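Local coordinates for capsid protein (Pseudomonas phage PP7, PDB 2QUD) that assembles as dimers into the T=3 icosahedral shell of the phage, packages its RNA genome and represses translation of the viral replicase, at residues M4-V9 with L19-S24; T55-N60 with I88-T93; K62-D67 with R77-W82. All coordinates share one frame; numbering follows the deposited sequence.

Contact 1: residues M4-V9 with L19-S24; sequences MSKTIV and LTEIQS
Strand 7-9 and strand 19-24 run antiparallel, their axes 4.9 Å apart at closest and 160° between their directions, with Thr7 opposite Thr20 as a non-hydrogen-bonded pair and Ile8 opposite Leu19 as a hydrogen-bonded one. Ile8 N gives to Leu19 O at 2.9 Å, and Leu19 N returns a bond nearly along the C=O axis of Ile8. The ladder reaches past the start of the strand, since Glu21 N meets Lys6 O at 2.8 Å in an almost straight bond. On one face Thr7 and Thr20 lie side by side: Thr7 CG2, anti to the carbonyl carbon, comes to 3.8 Å from Thr20 OG1, while Thr20 CG2 meets Ser5 CB. This is the N-terminal beta hairpin of the coat protein, whose strand 7-12 is outermost in the antiparallel sheet of its own chain. Thr7 also hydrogen-bonds through its O to Gln112 of the second subunit. On the other face Ile8 CG2 packs against Leu19 CB at 3.9 Å, both residues buried. Lys6 and Glu21 run alongside each other with their charged ends apart, NZ of Lys6 4.7 Å from OE2 of Glu21. One water bridges these ends, accepting from Lys6 NZ and donating to Glu21 OE2; another accepts from the backbone N of Lys6 and donates to the same oxygen. Glu21 OE1 is hydrogen-bonded by Gln29 NE2.

Contact 2: residues T55-N60 with I88-T93; sequences TAYRVN and IVANST
Thr55 opens the segment with a carbonyl that serves two donors, at the open end of the beta hairpin formed by strands 56-68 and 76-89, away from its connecting turn. Ala90 N reaches Thr55 O at 2.9 Å from above the carbonyl plane, 42° out of it, and a water donates to the same oxygen while accepting from Asn91 N. The methyl of Ala90 presses close to this carbonyl, its CB 3.4 Å from Thr55 O, and Val89 CG1, anti to its own backbone N, touches the same oxygen. Ala56, an RNA-binding residue, pairs with Val89 in a non-hydrogen-bonded antiparallel site; its CA makes a CA-H...O contact with Ile88 O. Tyr57 and Ile88 form the hydrogen-bonded pair that follows. Tyr57 N donates nearly along the Ile88 C=O axis at 2.7 Å, and Ile88 N answers to Tyr57 O with a 176° N-H...O angle. Tyr57 CG stands anti to the carbonyl carbon (chi1 -61°), which leaves Ile88 O at the ring edge and puts CE2 of Tyr57 4.0 Å from Ala90 CB. Leu120 of the second subunit also packs on this tyrosine. Arg58, likewise an RNA-binding residue, turns its CB away from segment 88-93, and its guanidinium forms a salt bridge with Asp85. Beyond the last strand pair, segment 88-93 leaves the sheet through a type I turn from Val89 to Ser92, and Thr93 stands as N-cap of helix 94-109. Two donors from one residue grip the carbonyl that starts this turn: Ser92 N at 3.1 Å and Ser92 OG at 2.6 Å from Val89 O.

Contact 3: residues K62-D67 with R77-W82; sequences KLDQAD and RYTQVW
Six backbone hydrogen bonds tie strand 62-67 to strand 77-82, satisfying N and O of Leu63, Gln65 and Asp67 on one side. Leu63 and Trp82 exchange two, though Leu63 N approaches Trp82 O from well above the carbonyl plane. Gln65 N gives to Gln80 O at 2.8 Å, and Gln65 O accepts both Gln80 N and a water. That water in turn accepts from NE2 of Gln65 and of Gln80, bridging two amides whose carbonyl oxygens are used by the second subunit: Gln65 OE1 by its Ser99 OG, Gln80 OE1 by its Val89 N. This is the turn-ward half of the hairpin of strands 56-68 and 76-89; strand 76-89 is outermost within its own chain, and at Val81 and Trp82 it pairs antiparallel with a strand of the second subunit, so the sheet runs on across the dimer. Toward the hairpin's tip a classic beta bulge sets Arg77 and Tyr78 together against Asp67, whose N donates to Tyr78 O at 2.6 Å while its O accepts Arg77 N. Asp67 CB lies over the Tyr78 ring, 3.6 Å from its centroid, and the carboxylate is stacked within 3° of the ring plane. Asp67 OD2 sits over the face of the poorly ordered Arg77 guanidinium, 3.2 Å from NH1, so this salt bridge works through charge alone. Tyr78 OH bonds to Ser96 OG and Thr93 N of the second subunit. On the other face, among the RNA-binding residues Lys62, Asp64 and Val81, Asp64 OD1 touches Val81 CG2 at 3.4 Å and the extended Lys62 chain crosses Val81 obliquely, CG to CG1.

Overall arrangement
All three contacts join antiparallel neighbours of one sheet, and each mixes buried with exposed residues. Contact 1 lies at one margin, on the hairpin of strands 7-12 and 15-24, where one water links a lysine to a glutamate through their charged ends. Contacts 2 and 3 share strands 56-68 and 76-89 but sit on opposite sides of the chain's centre, their centres about 28 Å apart. Contact 2, the farthest out, is where pairing gives way to a turn and a helix, and its chemistry is mostly backbone; contact 3, nearer the centre, has the longest ladder and polar side chains spoken for across the dimer. RNA-binding residues belong to contacts 2 and 3, and all three contacts touch the second subunit.

Contact 1: residues M4-V9 with L19-S24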
loop_
_atom_site.group_PDB
_atom_site.type_symbol
_atom_site.label_atom_id
_atom_site.label_comp_id
_atom_site.label_asym_id
_atom_site.label_seq_id
_atom_site.Cartn_x
_atom_site.Cartn_y
_atom_site.Cartn_z
ATOM N N MET A 4 20.786 -10.597 -15.490
ATOM C CA MET A 4 20.222 -11.491 -14.506
ATOM C C MET A 4 18.761 -11.137 -14.300
ATOM O O MET A 4 18.283 -10.087 -14.754
ATOM C CB MET A 4 20.989 -11.378 -13.171
ATOM C CG MET A 4 20.982 -9.979 -12.509
ATOM S SD MET A 4 22.448 -9.708 -11.483
ATOM C CE MET A 4 22.787 -7.965 -11.752
ATOM N N SER A 5 18.045 -12.020 -13.625
ATOM C CA SER A 5 16.652 -11.748 -13.295
ATOM C C SER A 5 16.586 -10.544 -12.356
ATOM O O SER A 5 17.373 -10.432 -11.418
ATOM C CB SER A 5 15.981 -12.962 -12.653
ATOM O OG SER A 5 15.779 -14.004 -13.597
ATOM N N LYS A 6 15.630 -9.672 -12.629
ATOM C CA LYS A 6 15.393 -8.456 -11.863
ATOM C C LYS A 6 14.922 -8.809 -10.454
ATOM O O LYS A 6 14.224 -9.769 -10.271
ATOM C CB LYS A 6 14.322 -7.614 -12.573
ATOM C CG LYS A 6 14.759 -7.056 -13.922
ATOM C CD LYS A 6 13.739 -6.071 -14.385
ATOM C CE LYS A 6 14.143 -5.281 -15.669
ATOM N NZ LYS A 6 14.656 -6.026 -16.855
ATOM N N THR A 7 15.336 -8.027 -9.466
ATOM C CA THR A 7 14.887 -8.227 -8.097
ATOM C C THR A 7 14.429 -6.906 -7.442
ATOM O O THR A 7 14.761 -5.813 -7.864
ATOM C CB THR A 7 16.021 -8.819 -7.205
ATOM O OG1 THR A 7 17.107 -7.877 -7.138
ATOM C CG2 THR A 7 16.533 -10.194 -7.708
ATOM N N ILE A 8 13.696 -7.075 -6.352
ATOM C CA ILE A 8 13.413 -6.022 -5.381
ATOM C C ILE A 8 13.684 -6.606 -3.979
ATOM O O ILE A 8 13.326 -7.741 -3.701
ATOM C CB ILE A 8 12.004 -5.425 -5.545
ATOM C CG1 ILE A 8 11.787 -4.254 -4.586
ATOM C CG2 ILE A 8 10.930 -6.454 -5.421
ATOM C CD1 ILE A 8 10.557 -3.393 -4.921
ATOM N N VAL A 9 14.440 -5.862 -3.158
ATOM C CA VAL A 9 14.891 -6.331 -1.844
ATOM C C VAL A 9 14.185 -5.544 -0.743
ATOM O O VAL A 9 14.272 -4.293 -0.706
ATOM C CB VAL A 9 16.407 -6.168 -1.720
ATOM C CG1 VAL A 9 16.909 -6.705 -0.341
ATOM C CG2 VAL A 9 17.123 -6.844 -2.899
ATOM N N LEU A 19 12.730 -10.562 -3.654
ATOM C CA LEU A 19 11.701 -11.005 -4.580
ATOM C C LEU A 19 12.217 -10.864 -5.995
ATOM O O LEU A 19 12.613 -9.778 -6.418
ATOM C CB LEU A 19 10.422 -10.208 -4.412
ATOM C CG LEU A 19 9.641 -10.539 -3.140
ATOM C CD1 LEU A 19 9.923 -9.502 -2.061
ATOM C CD2 LEU A 19 8.182 -10.607 -3.493
ATOM N N THR A 20 12.160 -11.971 -6.728
ATOM C CA THR A 20 12.731 -12.110 -8.075
ATOM C C THR A 20 11.656 -12.125 -9.127
ATOM O O THR A 20 10.650 -12.812 -8.971
ATOM C CB THR A 20 13.543 -13.434 -8.163
ATOM O OG1 THR A 20 14.568 -13.405 -7.150
ATOM C CG2 THR A 20 14.171 -13.591 -9.489
ATOM N N GLU A 21 11.899 -11.371 -10.181
ATOM C CA GLU A 21 10.938 -11.309 -11.288
ATOM C C GLU A 21 10.840 -12.680 -11.965
ATOM O O GLU A 21 11.864 -13.264 -12.363
ATOM C CB GLU A 21 11.327 -10.255 -12.302
ATOM C CG GLU A 21 10.205 -9.823 -13.243
ATOM C CD GLU A 21 10.674 -8.785 -14.241
ATOM O OE1 GLU A 21 10.102 -7.658 -14.288
ATOM O OE2 GLU A 21 11.579 -9.121 -15.024
ATOM N N ILE A 22 9.607 -13.194 -12.050
ATOM C CA ILE A 22 9.313 -14.446 -12.745
ATOM C C ILE A 22 8.443 -14.286 -14.012
ATOM O O ILE A 22 8.342 -15.224 -14.819
ATOM C CB ILE A 22 8.706 -15.496 -11.773
ATOM C CG1 ILE A 22 7.387 -15.055 -11.180
ATOM C CG2 ILE A 22 9.711 -15.743 -10.603
ATOM C CD1 ILE A 22 6.587 -16.192 -10.571
ATOM N N GLN A 23 7.812 -13.128 -14.176
ATOM C CA GLN A 23 6.982 -12.793 -15.342
ATOM C C GLN A 23 7.045 -11.281 -15.585
ATOM O O GLN A 23 7.034 -10.505 -14.621
ATOM C CB GLN A 23 5.529 -13.204 -15.103
ATOM C CG GLN A 23 4.670 -13.096 -16.342
ATOM C CD GLN A 23 3.253 -13.477 -16.081
ATOM O OE1 GLN A 23 2.362 -12.621 -16.030
ATOM N NE2 GLN A 23 3.025 -14.757 -15.905
ATOM N N SER A 24 7.161 -10.906 -16.868
ATOM C CA SER A 24 7.083 -9.523 -17.287
ATOM C C SER A 24 6.366 -9.538 -18.635
ATOM O O SER A 24 6.944 -9.935 -19.641
ATOM C CB SER A 24 8.464 -8.898 -17.403
ATOM O OG SER A 24 8.356 -7.556 -17.827
HETATM O O HOH W 1 13.902 -10.251 -14.882
HETATM O O HOH W 2 12.359 -7.944 -17.298
#

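Contact 2: residues T55-N60 with I88-T93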
loop_
_atom_site.group_PDB
_atom_site.type_symbol
_atom_site.label_atom_id
_atom_site.label_comp_id
_atom_site.label_asym_id
_atom_site.label_seq_id
_atom_site.Cartn_x
_atom_site.Cartn_y
_atom_site.Cartn_z
ATOM N N THR A 55 -4.794 10.824 -19.494
ATOM C CA THR A 55 -4.617 11.941 -18.563
ATOM C C THR A 55 -4.058 11.514 -17.203
ATOM O O THR A 55 -3.752 12.379 -16.377
ATOM C CB THR A 55 -5.939 12.645 -18.300
ATOM O OG1 THR A 55 -6.883 11.713 -17.749
ATOM C CG2 THR A 55 -6.478 13.266 -19.575
ATOM N N ALA A 56 -3.966 10.207 -16.954
ATOM C CA ALA A 56 -3.505 9.702 -15.670
ATOM C C ALA A 56 -2.917 8.328 -15.887
ATOM O O ALA A 56 -3.101 7.685 -16.917
ATOM C CB ALA A 56 -4.628 9.624 -14.684
ATOM N N TYR A 57 -2.184 7.905 -14.890
ATOM C CA TYR A 57 -1.630 6.552 -14.811
ATOM C C TYR A 57 -2.152 5.873 -13.551
ATOM O O TYR A 57 -2.442 6.543 -12.566
ATOM C CB TYR A 57 -0.103 6.600 -14.732
ATOM C CG TYR A 57 0.546 7.248 -15.928
ATOM C CD1 TYR A 57 0.976 6.487 -17.003
ATOM C CD2 TYR A 57 0.684 8.619 -16.010
ATOM C CE1 TYR A 57 1.542 7.093 -18.122
ATOM C CE2 TYR A 57 1.259 9.237 -17.117
ATOM C CZ TYR A 57 1.684 8.464 -18.171
ATOM O OH TYR A 57 2.250 9.066 -19.263
ATOM N N ARG A 58 -2.283 4.553 -13.621
ATOM C CA ARG A 58 -2.773 3.745 -12.531
ATOM C C ARG A 58 -1.680 2.724 -12.242
ATOM O O ARG A 58 -1.305 1.929 -13.130
ATOM C CB ARG A 58 -4.095 3.065 -12.838
ATOM C CG ARG A 58 -5.267 4.040 -12.983
ATOM C CD ARG A 58 -5.717 4.610 -11.638
ATOM N NE ARG A 58 -6.546 3.660 -10.890
ATOM C CZ ARG A 58 -7.869 3.559 -10.983
ATOM N NH1 ARG A 58 -8.495 2.660 -10.234
ATOM N NH2 ARG A 58 -8.580 4.321 -11.823
ATOM N N VAL A 59 -1.119 2.795 -11.031
ATOM C CA VAL A 59 -0.170 1.799 -10.519
ATOM C C VAL A 59 -0.916 0.843 -9.618
ATOM O O VAL A 59 -1.635 1.269 -8.710
ATOM C CB VAL A 59 0.948 2.452 -9.676
ATOM C CG1 VAL A 59 1.797 1.386 -8.997
ATOM C CG2 VAL A 59 1.803 3.385 -10.506
ATOM N N ASN A 60 -0.808 -0.456 -9.892
ATOM C CA ASN A 60 -1.362 -1.457 -9.009
ATOM C C ASN A 60 -0.242 -2.339 -8.501
ATOM O O ASN A 60 0.580 -2.790 -9.292
ATOM C CB ASN A 60 -2.429 -2.286 -9.712
ATOM C CG ASN A 60 -3.689 -1.506 -9.960
ATOM O OD1 ASN A 60 -3.853 -0.883 -11.003
ATOM N ND2 ASN A 60 -4.577 -1.488 -8.974
ATOM N N ILE A 88 -1.910 8.630 -10.525
ATOM C CA ILE A 88 -0.906 9.651 -10.778
ATOM C C ILE A 88 -1.331 10.429 -12.015
ATOM O O ILE A 88 -1.557 9.867 -13.080
ATOM C CB ILE A 88 0.503 9.032 -10.940
ATOM C CG1 ILE A 88 0.964 8.383 -9.617
ATOM C CG2 ILE A 88 1.511 10.093 -11.390
ATOM C CD1 ILE A 88 1.193 9.360 -8.474
ATOM N N VAL A 89 -1.494 11.736 -11.855
ATOM C CA VAL A 89 -2.042 12.544 -12.921
ATOM C C VAL A 89 -0.932 12.990 -13.866
ATOM O O VAL A 89 0.154 13.373 -13.451
ATOM C CB VAL A 89 -2.870 13.717 -12.329
ATOM C CG1 VAL A 89 -3.341 14.644 -13.429
ATOM C CG2 VAL A 89 -4.087 13.157 -11.521
ATOM N N ALA A 90 -1.207 12.935 -15.174
ATOM C CA ALA A 90 -0.150 13.137 -16.164
ATOM C C ALA A 90 0.405 14.572 -16.199
ATOM O O ALA A 90 1.569 14.757 -16.516
ATOM C CB ALA A 90 -0.628 12.703 -17.554
ATOM N N ASN A 91 -0.422 15.559 -15.848
ATOM C CA ASN A 91 0.018 16.956 -15.774
ATOM C C ASN A 91 0.467 17.372 -14.365
ATOM O O ASN A 91 0.614 18.546 -14.068
ATOM C CB ASN A 91 -1.062 17.902 -16.332
ATOM C CG ASN A 91 -2.237 18.118 -15.382
ATOM O OD1 ASN A 91 -2.610 17.245 -14.612
ATOM N ND2 ASN A 91 -2.850 19.299 -15.469
ATOM N N SER A 92 0.709 16.402 -13.490
ATOM C CA SER A 92 1.126 16.701 -12.117
ATOM C C SER A 92 2.550 17.201 -12.002
ATOM O O SER A 92 3.371 16.967 -12.877
ATOM C CB SER A 92 0.940 15.470 -11.227
ATOM O OG SER A 92 1.768 14.399 -11.649
ATOM N N THR A 93 2.842 17.870 -10.888
ATOM C CA THR A 93 4.208 18.206 -10.560
ATOM C C THR A 93 4.934 17.033 -9.914
ATOM O O THR A 93 4.324 16.225 -9.209
ATOM C CB THR A 93 4.279 19.394 -9.577
ATOM O OG1 THR A 93 3.680 19.015 -8.338
ATOM C CG2 THR A 93 3.551 20.656 -10.148
HETATM O O HOH W 3 -3.310 15.022 -16.739
#

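Contact 3: residues K62-D67 with R77-W82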
loop_
_atom_site.group_PDB
_atom_site.type_symbol
_atom_site.label_atom_id
_atom_site.label_comp_id
_atom_site.label_asym_id
_atom_site.label_seq_id
_atom_site.Cartn_x
_atom_site.Cartn_y
_atom_site.Cartn_z
ATOM N N LYS A 62 0.182 -5.687 -5.773
ATOM C CA LYS A 62 -0.584 -6.693 -4.977
ATOM C C LYS A 62 0.428 -7.626 -4.338
ATOM O O LYS A 62 1.087 -8.401 -5.020
ATOM C CB LYS A 62 -1.539 -7.493 -5.866
ATOM C CG LYS A 62 -2.410 -8.552 -5.171
ATOM C CD LYS A 62 -3.382 -9.158 -6.206
ATOM C CE LYS A 62 -4.455 -10.027 -5.590
ATOM N NZ LYS A 62 -5.386 -10.504 -6.653
ATOM N N LEU A 63 0.554 -7.520 -3.024
ATOM C CA LEU A 63 1.387 -8.424 -2.225
ATOM C C LEU A 63 0.494 -9.552 -1.686
ATOM O O LEU A 63 -0.434 -9.295 -0.908
ATOM C CB LEU A 63 2.034 -7.676 -1.081
ATOM C CG LEU A 63 3.130 -8.403 -0.321
ATOM C CD1 LEU A 63 4.396 -8.683 -1.194
ATOM C CD2 LEU A 63 3.516 -7.656 0.947
ATOM N N ASP A 64 0.806 -10.779 -2.126
ATOM C CA ASP A 64 0.084 -11.986 -1.739
ATOM C C ASP A 64 0.991 -12.773 -0.809
ATOM O O ASP A 64 2.083 -13.189 -1.217
ATOM C CB ASP A 64 -0.267 -12.845 -2.961
ATOM C CG ASP A 64 -1.361 -12.251 -3.836
ATOM O OD1 ASP A 64 -2.325 -11.674 -3.303
ATOM O OD2 ASP A 64 -1.268 -12.441 -5.074
ATOM N N GLN A 65 0.532 -12.982 0.434
ATOM C CA GLN A 65 1.274 -13.777 1.408
ATOM C C GLN A 65 0.437 -15.018 1.772
ATOM O O GLN A 65 -0.543 -14.921 2.500
ATOM C CB GLN A 65 1.624 -12.954 2.638
ATOM C CG GLN A 65 2.503 -13.678 3.615
ATOM C CD GLN A 65 2.721 -12.920 4.885
ATOM O OE1 GLN A 65 3.816 -12.415 5.127
ATOM N NE2 GLN A 65 1.666 -12.814 5.715
ATOM N N ALA A 66 0.811 -16.166 1.209
ATOM C CA ALA A 66 0.138 -17.417 1.504
ATOM C C ALA A 66 0.681 -17.939 2.813
ATOM O O ALA A 66 1.848 -17.739 3.142
ATOM C CB ALA A 66 0.358 -18.451 0.379
ATOM N N ASP A 67 -0.173 -18.653 3.547
ATOM C CA ASP A 67 0.233 -19.330 4.755
ATOM C C ASP A 67 0.184 -20.831 4.495
ATOM O O ASP A 67 -0.832 -21.332 4.022
ATOM C CB ASP A 67 -0.700 -18.978 5.900
ATOM C CG ASP A 67 -0.061 -19.213 7.231
ATOM O OD1 ASP A 67 0.719 -18.350 7.668
ATOM O OD2 ASP A 67 -0.321 -20.266 7.837
ATOM N N ARG A 77 -2.927 -22.865 3.259
ATOM C CA ARG A 77 -4.026 -22.805 4.222
ATOM C C ARG A 77 -4.908 -21.565 3.963
ATOM O O ARG A 77 -6.134 -21.647 3.886
ATOM C CB ARG A 77 -3.415 -22.740 5.623
ATOM C CG ARG A 77 -4.351 -23.051 6.760
ATOM C CD ARG A 77 -3.777 -22.561 8.079
ATOM N NE ARG A 77 -2.440 -23.089 8.351
ATOM C CZ ARG A 77 -1.627 -22.661 9.320
ATOM N NH1 ARG A 77 -1.980 -21.674 10.147
ATOM N NH2 ARG A 77 -0.429 -23.224 9.463
ATOM N N TYR A 78 -4.271 -20.407 3.847
ATOM C CA TYR A 78 -4.987 -19.158 3.540
ATOM C C TYR A 78 -3.987 -18.197 2.938
ATOM O O TYR A 78 -2.764 -18.403 3.072
ATOM C CB TYR A 78 -5.677 -18.525 4.775
ATOM C CG TYR A 78 -4.774 -18.224 5.951
ATOM C CD1 TYR A 78 -3.995 -17.073 5.988
ATOM C CD2 TYR A 78 -4.698 -19.086 7.037
ATOM C CE1 TYR A 78 -3.138 -16.812 7.062
ATOM C CE2 TYR A 78 -3.848 -18.822 8.120
ATOM C CZ TYR A 78 -3.071 -17.686 8.117
ATOM O OH TYR A 78 -2.247 -17.427 9.192
ATOM N N THR A 79 -4.520 -17.163 2.293
ATOM C CA THR A 79 -3.709 -16.130 1.664
ATOM C C THR A 79 -4.239 -14.784 2.127
ATOM O O THR A 79 -5.437 -14.511 2.074
ATOM C CB THR A 79 -3.726 -16.208 0.128
ATOM O OG1 THR A 79 -3.319 -17.526 -0.282
ATOM C CG2 THR A 79 -2.758 -15.142 -0.493
ATOM N N GLN A 80 -3.322 -13.952 2.579
ATOM C CA GLN A 80 -3.637 -12.572 2.897
ATOM C C GLN A 80 -2.975 -11.643 1.895
ATOM O O GLN A 80 -1.943 -11.982 1.299
ATOM C CB GLN A 80 -3.192 -12.282 4.304
ATOM C CG GLN A 80 -3.966 -13.159 5.282
ATOM C CD GLN A 80 -3.679 -12.811 6.712
ATOM O OE1 GLN A 80 -4.566 -12.398 7.421
ATOM N NE2 GLN A 80 -2.441 -13.001 7.147
ATOM N N VAL A 81 -3.599 -10.485 1.691
ATOM C CA VAL A 81 -3.285 -9.625 0.568
ATOM C C VAL A 81 -3.200 -8.170 1.038
ATOM O O VAL A 81 -4.027 -7.728 1.836
ATOM C CB VAL A 81 -4.365 -9.723 -0.534
ATOM C CG1 VAL A 81 -3.899 -9.006 -1.751
ATOM C CG2 VAL A 81 -4.696 -11.200 -0.876
ATOM N N TRP A 82 -2.205 -7.441 0.558
ATOM C CA TRP A 82 -2.213 -5.992 0.646
ATOM C C TRP A 82 -1.944 -5.374 -0.688
ATOM O O TRP A 82 -0.871 -5.463 -1.204
ATOM C CB TRP A 82 -1.223 -5.517 1.690
ATOM C CG TRP A 82 -1.284 -4.071 2.097
ATOM C CD1 TRP A 82 -1.547 -2.993 1.311
ATOM C CD2 TRP A 82 -1.037 -3.557 3.396
ATOM N NE1 TRP A 82 -1.485 -1.859 2.036
ATOM C CE2 TRP A 82 -1.163 -2.170 3.324
ATOM C CE3 TRP A 82 -0.689 -4.133 4.609
ATOM C CZ2 TRP A 82 -0.976 -1.365 4.429
ATOM C CZ3 TRP A 82 -0.521 -3.361 5.666
ATOM C CH2 TRP A 82 -0.675 -1.992 5.600
HETATM O O HOH W 4 -0.731 -14.746 5.207
#